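Local coordinates for protein UDP-N-acetylglucosamine 2-epimerase (Listeria monocytogenes, PDB 3OT5) that probably interconverts UDP-N-acetylglucosamine and UDP-N-acetylmannosamine by inverting the configuration at C2 of the sugar, at residues 194-206 and 373-387. Numbering follows the deposited sequence.
Sequences IFVTGNTAIDALK and NPYGDGFAANRILAA
Ala387 CB sits over the centre of one face of the Phe195 ring, 4.0 Å from its centroid, a CH-pi contact. Lys206 NZ comes obliquely to the Phe379 ring, 3.7 Å from CE1, while Asp377 CG and Asn382 OD1 lie at that ring's edge. The Arg383 guanidinium has the Asp377 carboxylate at its edge, gripped end-on by NH1 and NH2; NH1 also reaches weakly to Thr197 O. Asp203 faces the start of helix 380-392: its OD1 takes the amide of Ala381 on the syn side (2.7 Å, N-H...O 169°). A water donates to Asn199 O and accepts from Gly378 N; its link to Asp203 OD2 is less sure. Chi1 of -59° swings this carboxylate alongside its own backbone N and out to the amide of Ala381, where the helix N-terminus would probably favour its negative charge. Lys206, bent at chi3, donates from NZ to Gly378 O (3.0 Å), nearly in line with the C=O. Further along, Asn199 N donates to Tyr375 O (2.6 Å), and Ile202 CD1 packs 4.1 Å from Tyr375 CB. After the second domain the chain returns, and helix 380-392 lies against edge strand 194-196 of the first parallel sheet and the following helix 200-208, the C-terminal crossover characteristic of the two-Rossmann-domain GT-B-like fold of UDP-GlcNAc 2-epimerases.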
ATOM      1  N   ILE A 194       5.083   8.962  18.701  1.00 44.69           N
ATOM      2  CA  ILE A 194       5.322   8.234  17.448  1.00 44.44           C
ATOM      3  C   ILE A 194       5.494   6.742  17.675  1.00 45.85           C
ATOM      4  O   ILE A 194       6.250   6.312  18.561  1.00 47.92           O
ATOM      5  CB  ILE A 194       6.596   8.730  16.739  1.00 45.82           C
ATOM      6  CG1 ILE A 194       6.574  10.248  16.545  1.00 45.31           C
ATOM      7  CG2 ILE A 194       6.745   8.043  15.390  1.00 44.31           C
ATOM      8  CD1 ILE A 194       7.931  10.792  16.149  1.00 46.92           C
ATOM      9  N   PHE A 195       4.823   5.943  16.851  1.00 44.27           N
ATOM     10  CA  PHE A 195       4.925   4.496  16.962  1.00 44.64           C
ATOM     11  C   PHE A 195       5.199   3.860  15.607  1.00 43.89           C
ATOM     12  O   PHE A 195       4.406   4.016  14.692  1.00 42.95           O
ATOM     13  CB  PHE A 195       3.629   3.909  17.533  1.00 43.85           C
ATOM     14  CG  PHE A 195       3.302   4.381  18.912  1.00 45.56           C
ATOM     15  CD1 PHE A 195       3.708   3.649  20.025  1.00 51.21           C
ATOM     16  CD2 PHE A 195       2.598   5.558  19.111  1.00 47.22           C
ATOM     17  CE1 PHE A 195       3.413   4.081  21.300  1.00 51.48           C
ATOM     18  CE2 PHE A 195       2.295   5.999  20.400  1.00 48.38           C
ATOM     19  CZ  PHE A 195       2.699   5.258  21.488  1.00 49.00           C
ATOM     20  N   VAL A 196       6.327   3.158  15.480  1.00 45.04           N
ATOM     21  CA  VAL A 196       6.645   2.450  14.255  1.00 43.49           C
ATOM     22  C   VAL A 196       5.796   1.202  14.381  1.00 44.38           C
ATOM     23  O   VAL A 196       6.068   0.329  15.190  1.00 45.32           O
ATOM     24  CB  VAL A 196       8.132   2.045  14.135  1.00 45.69           C
ATOM     25  CG1 VAL A 196       8.376   1.299  12.785  1.00 41.04           C
ATOM     26  CG2 VAL A 196       9.032   3.260  14.240  1.00 42.32           C
ATOM     27  N   THR A 197       4.760   1.130  13.568  1.00 43.20           N
ATOM     28  CA  THR A 197       3.818   0.030  13.611  1.00 43.07           C
ATOM     29  C   THR A 197       3.884  -0.911  12.421  1.00 43.36           C
ATOM     30  O   THR A 197       3.349  -2.021  12.470  1.00 42.92           O
ATOM     31  CB  THR A 197       2.412   0.632  13.574  1.00 42.14           C
ATOM     32  OG1 THR A 197       2.262   1.362  12.348  1.00 37.84           O
ATOM     33  CG2 THR A 197       2.212   1.585  14.753  1.00 38.91           C
ATOM     34  N   GLY A 198       4.560  -0.482  11.363  1.00 43.64           N
ATOM     35  CA  GLY A 198       4.590  -1.256  10.118  1.00 44.14           C
ATOM     36  C   GLY A 198       3.468  -0.676   9.263  1.00 41.47           C
ATOM     37  O   GLY A 198       2.763   0.244   9.687  1.00 42.63           O
ATOM     38  N   ASN A 199       3.290  -1.248   8.080  0.50 43.25           N
ATOM     39  CA  ASN A 199       2.283  -0.816   7.119  0.50 41.15           C
ATOM     40  C   ASN A 199       1.002  -1.653   7.175  0.50 40.70           C
ATOM     41  O   ASN A 199       1.065  -2.873   7.024  0.50 40.00           O
ATOM     42  CB  ASN A 199       2.895  -0.922   5.715  0.50 40.13           C
ATOM     43  CG  ASN A 199       1.921  -0.555   4.613  0.50 38.96           C
ATOM     44  OD1 ASN A 199       0.736  -0.311   4.863  0.50 36.83           O
ATOM     45  ND2 ASN A 199       2.414  -0.524   3.381  0.50 33.27           N
ATOM     46  N   THR A 200      -0.157  -1.019   7.391  1.00 40.11           N
ATOM     47  CA  THR A 200      -1.429  -1.779   7.422  1.00 40.37           C
ATOM     48  C   THR A 200      -1.781  -2.519   6.110  1.00 39.74           C
ATOM     49  O   THR A 200      -2.582  -3.453   6.117  1.00 39.19           O
ATOM     50  CB  THR A 200      -2.628  -0.906   7.862  1.00 41.49           C
ATOM     51  OG1 THR A 200      -2.756   0.229   6.999  1.00 39.75           O
ATOM     52  CG2 THR A 200      -2.452  -0.429   9.318  1.00 43.58           C
ATOM     53  N   ALA A 201      -1.174  -2.105   5.000  1.00 38.57           N
ATOM     54  CA  ALA A 201      -1.404  -2.742   3.698  1.00 38.91           C
ATOM     55  C   ALA A 201      -1.061  -4.222   3.764  1.00 39.36           C
ATOM     56  O   ALA A 201      -1.692  -5.042   3.104  1.00 41.71           O
ATOM     57  CB  ALA A 201      -0.580  -2.058   2.605  1.00 37.44           C
ATOM     58  N   ILE A 202      -0.066  -4.558   4.573  1.00 39.08           N
ATOM     59  CA  ILE A 202       0.339  -5.936   4.738  1.00 38.85           C
ATOM     60  C   ILE A 202      -0.750  -6.654   5.545  1.00 40.39           C
ATOM     61  O   ILE A 202      -1.104  -7.784   5.212  1.00 41.20           O
ATOM     62  CB  ILE A 202       1.728  -6.018   5.379  1.00 39.52           C
ATOM     63  CG1 ILE A 202       2.742  -5.293   4.473  1.00 42.48           C
ATOM     64  CG2 ILE A 202       2.127  -7.461   5.602  1.00 36.69           C
ATOM     65  CD1 ILE A 202       4.119  -5.098   5.075  1.00 45.93           C
ATOM     66  N   ASP A 203      -1.315  -5.993   6.572  1.00 39.67           N
ATOM     67  CA  ASP A 203      -2.402  -6.605   7.358  1.00 40.07           C
ATOM     68  C   ASP A 203      -3.556  -6.946   6.409  1.00 39.57           C
ATOM     69  O   ASP A 203      -4.229  -7.969   6.560  1.00 41.07           O
ATOM     70  CB  ASP A 203      -2.982  -5.685   8.461  1.00 39.47           C
ATOM     71  CG  ASP A 203      -1.953  -5.215   9.484  1.00 38.91           C
ATOM     72  OD1 ASP A 203      -2.367  -4.969  10.642  1.00 43.55           O
ATOM     73  OD2 ASP A 203      -0.750  -5.087   9.167  1.00 38.90           O
ATOM     74  N   ALA A 204      -3.796  -6.071   5.445  1.00 38.01           N
ATOM     75  CA  ALA A 204      -4.880  -6.268   4.475  1.00 39.43           C
ATOM     76  C   ALA A 204      -4.800  -7.613   3.738  1.00 40.01           C
ATOM     77  O   ALA A 204      -5.815  -8.206   3.425  1.00 42.17           O
ATOM     78  CB  ALA A 204      -4.893  -5.139   3.473  1.00 36.91           C
ATOM     79  N   LEU A 205      -3.593  -8.079   3.469  1.00 40.99           N
ATOM     80  CA  LEU A 205      -3.388  -9.346   2.760  1.00 42.41           C
ATOM     81  C   LEU A 205      -4.051 -10.529   3.479  1.00 44.65           C
ATOM     82  O   LEU A 205      -4.470 -11.502   2.839  1.00 45.10           O
ATOM     83  CB  LEU A 205      -1.888  -9.615   2.579  1.00 41.31           C
ATOM     84  CG  LEU A 205      -1.085  -8.565   1.778  1.00 42.17           C
ATOM     85  CD1 LEU A 205       0.439  -8.834   1.838  1.00 40.77           C
ATOM     86  CD2 LEU A 205      -1.555  -8.485   0.333  1.00 41.44           C
ATOM     87  N   LYS A 206      -4.170 -10.454   4.803  1.00 45.63           N
ATOM     88  CA  LYS A 206      -4.788 -11.551   5.537  1.00 48.12           C
ATOM     89  C   LYS A 206      -6.248 -11.694   5.112  1.00 48.54           C
ATOM     90  O   LYS A 206      -6.806 -12.778   5.162  1.00 50.70           O
ATOM     91  CB  LYS A 206      -4.669 -11.343   7.054  1.00 50.64           C
ATOM     92  CG  LYS A 206      -3.223 -11.301   7.578  1.00 52.15           C
ATOM     93  CD  LYS A 206      -3.151 -11.107   9.097  1.00 55.91           C
ATOM     94  CE  LYS A 206      -3.755  -9.767   9.536  1.00 56.90           C
ATOM     95  NZ  LYS A 206      -3.611  -9.536  10.996  1.00 57.25           N
ATOM     96  N   ASN A 373      10.358  -8.724   6.033  1.00 49.07           N
ATOM     97  CA  ASN A 373       9.758  -7.558   5.387  1.00 47.51           C
ATOM     98  C   ASN A 373       9.901  -6.365   6.309  1.00 46.76           C
ATOM     99  O   ASN A 373       9.294  -6.329   7.379  1.00 47.70           O
ATOM    100  CB  ASN A 373       8.288  -7.807   5.059  1.00 45.60           C
ATOM    101  CG  ASN A 373       7.678  -6.697   4.197  1.00 44.55           C
ATOM    102  OD1 ASN A 373       8.362  -5.750   3.777  1.00 42.58           O
ATOM    103  ND2 ASN A 373       6.389  -6.821   3.924  1.00 36.56           N
ATOM    104  N   PRO A 374      10.703  -5.371   5.903  1.00 47.85           N
ATOM    105  CA  PRO A 374      10.900  -4.214   6.768  1.00 48.76           C
ATOM    106  C   PRO A 374       9.704  -3.287   6.842  1.00 47.19           C
ATOM    107  O   PRO A 374       9.689  -2.393   7.674  1.00 48.70           O
ATOM    108  CB  PRO A 374      12.064  -3.484   6.098  1.00 51.67           C
ATOM    109  CG  PRO A 374      11.939  -3.817   4.681  1.00 49.30           C
ATOM    110  CD  PRO A 374      11.411  -5.214   4.621  1.00 48.76           C
ATOM    111  N   TYR A 375       8.708  -3.499   5.989  1.00 45.88           N
ATOM    112  CA  TYR A 375       7.534  -2.618   5.962  1.00 44.95           C
ATOM    113  C   TYR A 375       6.363  -3.108   6.812  1.00 44.08           C
ATOM    114  O   TYR A 375       5.332  -2.426   6.897  1.00 43.39           O
ATOM    115  CB  TYR A 375       7.104  -2.376   4.521  1.00 44.90           C
ATOM    116  CG  TYR A 375       8.226  -1.760   3.724  1.00 48.22           C
ATOM    117  CD1 TYR A 375       8.552  -0.419   3.884  1.00 52.28           C
ATOM    118  CD2 TYR A 375       8.973  -2.513   2.836  1.00 51.11           C
ATOM    119  CE1 TYR A 375       9.587   0.151   3.186  1.00 55.43           C
ATOM    120  CE2 TYR A 375      10.017  -1.944   2.114  1.00 52.92           C
ATOM    121  CZ  TYR A 375      10.315  -0.610   2.298  1.00 55.32           C
ATOM    122  OH  TYR A 375      11.346  -0.023   1.611  1.00 55.35           O
ATOM    123  N   GLY A 376       6.528  -4.267   7.450  1.00 43.06           N
ATOM    124  CA  GLY A 376       5.484  -4.810   8.313  1.00 42.84           C
ATOM    125  C   GLY A 376       5.355  -6.322   8.317  1.00 43.31           C
ATOM    126  O   GLY A 376       5.735  -6.986   7.357  1.00 46.25           O
ATOM    127  N   ASP A 377       4.798  -6.848   9.404  1.00 42.57           N
ATOM    128  CA  ASP A 377       4.572  -8.279   9.573  1.00 43.80           C
ATOM    129  C   ASP A 377       3.084  -8.623   9.465  1.00 44.07           C
ATOM    130  O   ASP A 377       2.705  -9.783   9.616  1.00 46.56           O
ATOM    131  CB  ASP A 377       5.107  -8.755  10.924  1.00 45.48           C
ATOM    132  CG  ASP A 377       4.420  -8.078  12.115  1.00 47.03           C
ATOM    133  OD1 ASP A 377       3.607  -7.132  11.930  1.00 44.04           O
ATOM    134  OD2 ASP A 377       4.720  -8.484  13.254  1.00 47.81           O
ATOM    135  N   GLY A 378       2.243  -7.622   9.214  1.00 41.28           N
ATOM    136  CA  GLY A 378       0.803  -7.859   9.084  1.00 42.71           C
ATOM    137  C   GLY A 378       0.021  -7.609  10.364  1.00 44.07           C
ATOM    138  O   GLY A 378      -1.161  -7.959  10.468  1.00 44.16           O
ATOM    139  N   PHE A 379       0.670  -6.988  11.343  1.00 44.39           N
ATOM    140  CA  PHE A 379       0.009  -6.703  12.599  1.00 46.33           C
ATOM    141  C   PHE A 379       0.138  -5.248  12.975  1.00 43.50           C
ATOM    142  O   PHE A 379       0.120  -4.902  14.144  1.00 46.57           O
ATOM    143  CB  PHE A 379       0.530  -7.623  13.715  1.00 49.56           C
ATOM    144  CG  PHE A 379       0.233  -9.069  13.478  1.00 53.54           C
ATOM    145  CD1 PHE A 379      -1.005  -9.596  13.806  1.00 58.46           C
ATOM    146  CD2 PHE A 379       1.188  -9.907  12.930  1.00 57.07           C
ATOM    147  CE1 PHE A 379      -1.289 -10.933  13.581  1.00 64.96           C
ATOM    148  CE2 PHE A 379       0.916 -11.244  12.711  1.00 61.20           C
ATOM    149  CZ  PHE A 379      -0.325 -11.758  13.035  1.00 65.07           C
ATOM    150  N   ALA A 380       0.239  -4.387  11.972  1.00 41.79           N
ATOM    151  CA  ALA A 380       0.338  -2.956  12.216  1.00 38.85           C
ATOM    152  C   ALA A 380      -0.929  -2.462  12.913  1.00 38.68           C
ATOM    153  O   ALA A 380      -0.857  -1.616  13.793  1.00 40.66           O
ATOM    154  CB  ALA A 380       0.558  -2.211  10.914  1.00 37.34           C
ATOM    155  N   ALA A 381      -2.076  -3.017  12.538  1.00 39.14           N
ATOM    156  CA  ALA A 381      -3.358  -2.629  13.122  1.00 40.00           C
ATOM    157  C   ALA A 381      -3.385  -2.847  14.637  1.00 40.53           C
ATOM    158  O   ALA A 381      -3.833  -1.990  15.388  1.00 38.01           O
ATOM    159  CB  ALA A 381      -4.507  -3.395  12.452  1.00 40.32           C
ATOM    160  N   ASN A 382      -2.883  -3.998  15.071  1.00 43.20           N
ATOM    161  CA  ASN A 382      -2.855  -4.347  16.482  1.00 45.24           C
ATOM    162  C   ASN A 382      -1.983  -3.383  17.256  1.00 43.73           C
ATOM    163  O   ASN A 382      -2.357  -2.941  18.341  1.00 45.55           O
ATOM    164  CB  ASN A 382      -2.381  -5.786  16.643  1.00 49.03           C
ATOM    165  CG  ASN A 382      -3.287  -6.758  15.942  1.00 55.15           C
ATOM    166  OD1 ASN A 382      -2.879  -7.411  14.988  1.00 61.15           O
ATOM    167  ND2 ASN A 382      -4.558  -6.779  16.337  1.00 61.80           N
ATOM    168  N   ARG A 383      -0.825  -3.049  16.699  1.00 42.76           N
ATOM    169  CA  ARG A 383       0.068  -2.083  17.335  1.00 41.32           C
ATOM    170  C   ARG A 383      -0.606  -0.708  17.365  1.00 39.98           C
ATOM    171  O   ARG A 383      -0.515   0.009  18.346  1.00 40.85           O
ATOM    172  CB  ARG A 383       1.414  -2.007  16.612  1.00 41.33           C
ATOM    173  CG  ARG A 383       2.226  -3.327  16.662  1.00 42.38           C
ATOM    174  CD  ARG A 383       3.612  -3.166  16.063  1.00 37.13           C
ATOM    175  NE  ARG A 383       4.325  -4.442  16.040  1.00 45.83           N
ATOM    176  CZ  ARG A 383       4.274  -5.319  15.039  1.00 41.45           C
ATOM    177  NH1 ARG A 383       3.565  -5.069  13.952  1.00 39.10           N
ATOM    178  NH2 ARG A 383       4.946  -6.443  15.119  1.00 47.44           N
ATOM    179  N   ILE A 384      -1.303  -0.346  16.296  1.00 39.49           N
ATOM    180  CA  ILE A 384      -1.985   0.951  16.274  1.00 38.57           C
ATOM    181  C   ILE A 384      -3.019   1.004  17.412  1.00 39.46           C
ATOM    182  O   ILE A 384      -3.027   1.952  18.190  1.00 39.35           O
ATOM    183  CB  ILE A 384      -2.627   1.258  14.900  1.00 38.25           C
ATOM    184  CG1 ILE A 384      -1.543   1.466  13.843  1.00 35.98           C
ATOM    185  CG2 ILE A 384      -3.516   2.530  14.959  1.00 33.34           C
ATOM    186  CD1 ILE A 384      -2.091   1.634  12.415  1.00 36.14           C
ATOM    187  N   LEU A 385      -3.857  -0.027  17.526  1.00 41.26           N
ATOM    188  CA  LEU A 385      -4.882  -0.059  18.568  1.00 42.83           C
ATOM    189  C   LEU A 385      -4.274  -0.041  19.960  1.00 42.39           C
ATOM    190  O   LEU A 385      -4.747   0.688  20.821  1.00 41.51           O
ATOM    191  CB  LEU A 385      -5.827  -1.256  18.425  1.00 46.19           C
ATOM    192  CG  LEU A 385      -6.720  -1.275  17.181  1.00 51.88           C
ATOM    193  CD1 LEU A 385      -7.735  -2.421  17.300  1.00 56.07           C
ATOM    194  CD2 LEU A 385      -7.448   0.059  17.005  1.00 54.73           C
ATOM    195  N   ALA A 386      -3.225  -0.829  20.178  1.00 42.41           N
ATOM    196  CA  ALA A 386      -2.575  -0.860  21.489  1.00 44.65           C
ATOM    197  C   ALA A 386      -2.065   0.540  21.795  1.00 43.46           C
ATOM    198  O   ALA A 386      -2.142   1.005  22.926  1.00 44.46           O
ATOM    199  CB  ALA A 386      -1.436  -1.883  21.521  1.00 45.82           C
ATOM    200  N   ALA A 387      -1.559   1.212  20.768  1.00 41.35           N
ATOM    201  CA  ALA A 387      -1.066   2.567  20.908  1.00 41.26           C
ATOM    202  C   ALA A 387      -2.220   3.489  21.359  1.00 40.65           C
ATOM    203  O   ALA A 387      -2.092   4.257  22.321  1.00 42.11           O
ATOM    204  CB  ALA A 387      -0.470   3.038  19.575  1.00 40.67           C
TER
HETATM  205  O   HOH W   1       1.726  -4.738   8.759  1.00 43.63           O